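Local coordinates for methylaspartate ammonia-lyase (Citrobacter amalonaticus, PDB 1KKO), which catalyses the reversible, magnesium-dependent anti elimination of ammonia from L-threo-3-methylaspartate to give mesaconate, at residues Lys4-Thr9 and Val55-Glu60. Sequence-based numbering, arbitrary orientation.
Sequences KQALFT and VQLILE
Strands 3-18 and 47-59 pair antiparallel in the three-stranded sheet of the N-terminal domain, the capping domain of the enolase superfamily, with a classic beta bulge at the Lys-4 end of the pairing. There Lys-4 and Gln-5 both face Ile-58, whose carbonyl O accepts two N-H groups, from Lys-4 N at 2.7 Å and from Gln-5 N at 3.2 Å, the latter on a lone pair. Ile-58 N returns a bond to Gln-5 O at 2.8 Å. The exposed Lys-4 chain, long enough to cross the end of the partner strand, bends at chi3 and chi4, with CE 3.2 Å from Leu-59 O. Beyond the bulge Leu-7 N bonds Gln-56 O and Gln-56 N returns a bond to Leu-7 O, a regular hydrogen-bonded pair.

Ala-6 and Phe-8 touch helix 86-101; Phe-8, Val-55 and Leu-57 touch helix 128-146. The small CB of Ala-6 meets CD2 of Leu-57 at 3.9 Å, and Val-55 sets CG2 at the edge of the Phe-8 ring, 3.9 Å from CE1, the two side chains pointing the same way.

Gln-5, Leu-7, Gln-56 and Ile-58 line the other face, turned to the second subunit. Ile-58 CD1 lies 4.1 Å from both CB and OE1 of Gln-5, the side chains running side by side. The amides suit this mixed surface: Gln-5 OE1 bonds Thr-411 of the second subunit and Gln-56 NE2 the backbone O of its Arg-404, while Leu-7 and Ile-58 pack on its Leu-408.

Backbone bonds thus hold the register, while strand geometry sends one set of residues to the helices and the other to a dimer interface joining apolar packing to directional amide bonds.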
loop_
_atom_site.group_PDB
_atom_site.type_symbol
_atom_site.label_atom_id
_atom_site.label_comp_id
_atom_site.label_asym_id
_atom_site.label_seq_id
_atom_site.Cartn_x
_atom_site.Cartn_y
_atom_site.Cartn_z
ATOM N N LYS A 4 -23.449 -8.838 -15.985
ATOM C CA LYS A 4 -24.148 -10.072 -15.649
ATOM C C LYS A 4 -24.428 -10.176 -14.161
ATOM O O LYS A 4 -25.516 -10.554 -13.751
ATOM C CB LYS A 4 -23.305 -11.277 -16.059
ATOM C CG LYS A 4 -23.675 -11.891 -17.384
ATOM C CD LYS A 4 -22.944 -13.205 -17.617
ATOM C CE LYS A 4 -21.529 -13.182 -17.097
ATOM N NZ LYS A 4 -21.433 -13.736 -15.718
ATOM N N GLN A 5 -23.424 -9.860 -13.343
ATOM C CA GLN A 5 -23.558 -10.012 -11.905
ATOM C C GLN A 5 -22.808 -8.903 -11.204
ATOM O O GLN A 5 -21.735 -8.517 -11.654
ATOM C CB GLN A 5 -22.983 -11.358 -11.454
ATOM C CG GLN A 5 -23.270 -11.663 -10.003
ATOM C CD GLN A 5 -23.144 -13.128 -9.634
ATOM O OE1 GLN A 5 -22.719 -13.957 -10.447
ATOM N NE2 GLN A 5 -23.519 -13.448 -8.396
ATOM N N ALA A 6 -23.378 -8.405 -10.113
ATOM C CA ALA A 6 -22.724 -7.383 -9.287
ATOM C C ALA A 6 -22.507 -7.955 -7.887
ATOM O O ALA A 6 -23.424 -8.548 -7.310
ATOM C CB ALA A 6 -23.573 -6.142 -9.213
ATOM N N LEU A 7 -21.298 -7.775 -7.353
ATOM C CA LEU A 7 -20.937 -8.298 -6.036
ATOM C C LEU A 7 -20.377 -7.188 -5.184
ATOM O O LEU A 7 -19.643 -6.338 -5.680
ATOM C CB LEU A 7 -19.860 -9.382 -6.146
ATOM C CG LEU A 7 -20.209 -10.624 -6.951
ATOM C CD1 LEU A 7 -19.121 -11.653 -6.733
ATOM C CD2 LEU A 7 -21.517 -11.191 -6.540
ATOM N N PHE A 8 -20.733 -7.209 -3.907
ATOM C CA PHE A 8 -20.275 -6.239 -2.918
ATOM C C PHE A 8 -19.592 -6.987 -1.780
ATOM O O PHE A 8 -20.183 -7.899 -1.197
ATOM C CB PHE A 8 -21.452 -5.433 -2.381
ATOM C CG PHE A 8 -22.153 -4.613 -3.435
ATOM C CD1 PHE A 8 -21.573 -3.454 -3.939
ATOM C CD2 PHE A 8 -23.388 -5.004 -3.929
ATOM C CE1 PHE A 8 -22.203 -2.691 -4.902
ATOM C CE2 PHE A 8 -24.015 -4.247 -4.911
ATOM C CZ PHE A 8 -23.418 -3.088 -5.384
ATOM N N THR A 9 -18.353 -6.618 -1.474
ATOM C CA THR A 9 -17.614 -7.283 -0.409
ATOM C C THR A 9 -16.972 -6.275 0.524
ATOM O O THR A 9 -16.301 -5.322 0.103
ATOM C CB THR A 9 -16.562 -8.242 -0.981
ATOM O OG1 THR A 9 -15.654 -7.552 -1.807
ATOM C CG2 THR A 9 -17.161 -9.180 -1.953
ATOM N N VAL A 55 -16.687 -3.253 -5.099
ATOM C CA VAL A 55 -17.703 -3.509 -6.103
ATOM C C VAL A 55 -17.046 -4.299 -7.225
ATOM O O VAL A 55 -16.013 -3.892 -7.738
ATOM C CB VAL A 55 -18.221 -2.173 -6.701
ATOM C CG1 VAL A 55 -19.339 -2.420 -7.701
ATOM C CG2 VAL A 55 -18.691 -1.250 -5.583
ATOM N N GLN A 56 -17.617 -5.448 -7.565
ATOM C CA GLN A 56 -17.137 -6.227 -8.691
ATOM C C GLN A 56 -18.304 -6.421 -9.638
ATOM O O GLN A 56 -19.390 -6.824 -9.219
ATOM C CB GLN A 56 -16.606 -7.581 -8.226
ATOM C CG GLN A 56 -15.374 -7.460 -7.355
ATOM C CD GLN A 56 -14.830 -8.809 -6.955
ATOM O OE1 GLN A 56 -13.831 -9.256 -7.515
ATOM N NE2 GLN A 56 -15.498 -9.471 -6.018
ATOM N N LEU A 57 -18.059 -6.138 -10.909
ATOM C CA LEU A 57 -19.085 -6.281 -11.929
ATOM C C LEU A 57 -18.592 -7.300 -12.934
ATOM O O LEU A 57 -17.643 -7.055 -13.664
ATOM C CB LEU A 57 -19.331 -4.948 -12.629
ATOM C CG LEU A 57 -19.625 -3.748 -11.727
ATOM C CD1 LEU A 57 -19.745 -2.484 -12.550
ATOM C CD2 LEU A 57 -20.881 -3.929 -10.910
ATOM N N ILE A 58 -19.221 -8.468 -12.940
ATOM C CA ILE A 58 -18.879 -9.511 -13.895
ATOM C C ILE A 58 -19.666 -9.200 -15.146
ATOM O O ILE A 58 -20.898 -9.120 -15.097
ATOM C CB ILE A 58 -19.265 -10.898 -13.370
ATOM C CG1 ILE A 58 -18.584 -11.187 -12.033
ATOM C CG2 ILE A 58 -18.892 -11.963 -14.370
ATOM C CD1 ILE A 58 -19.051 -12.472 -11.411
ATOM N N LEU A 59 -18.956 -9.021 -16.252
ATOM C CA LEU A 59 -19.583 -8.674 -17.530
ATOM C C LEU A 59 -19.892 -9.905 -18.362
ATOM O O LEU A 59 -19.412 -10.992 -18.071
ATOM C CB LEU A 59 -18.662 -7.774 -18.335
ATOM C CG LEU A 59 -18.077 -6.565 -17.596
ATOM C CD1 LEU A 59 -17.298 -5.700 -18.569
ATOM C CD2 LEU A 59 -19.152 -5.741 -16.904
ATOM N N GLU A 60 -20.683 -9.721 -19.415
ATOM C CA GLU A 60 -21.027 -10.827 -20.303
ATOM C C GLU A 60 -19.807 -11.492 -20.928
ATOM O O GLU A 60 -19.858 -12.678 -21.244
ATOM C CB GLU A 60 -21.951 -10.335 -21.418
ATOM C CG GLU A 60 -23.327 -9.917 -20.946
ATOM C CD GLU A 60 -24.248 -9.506 -22.088
ATOM O OE1 GLU A 60 -23.968 -8.509 -22.800
ATOM O OE2 GLU A 60 -25.277 -10.185 -22.265
#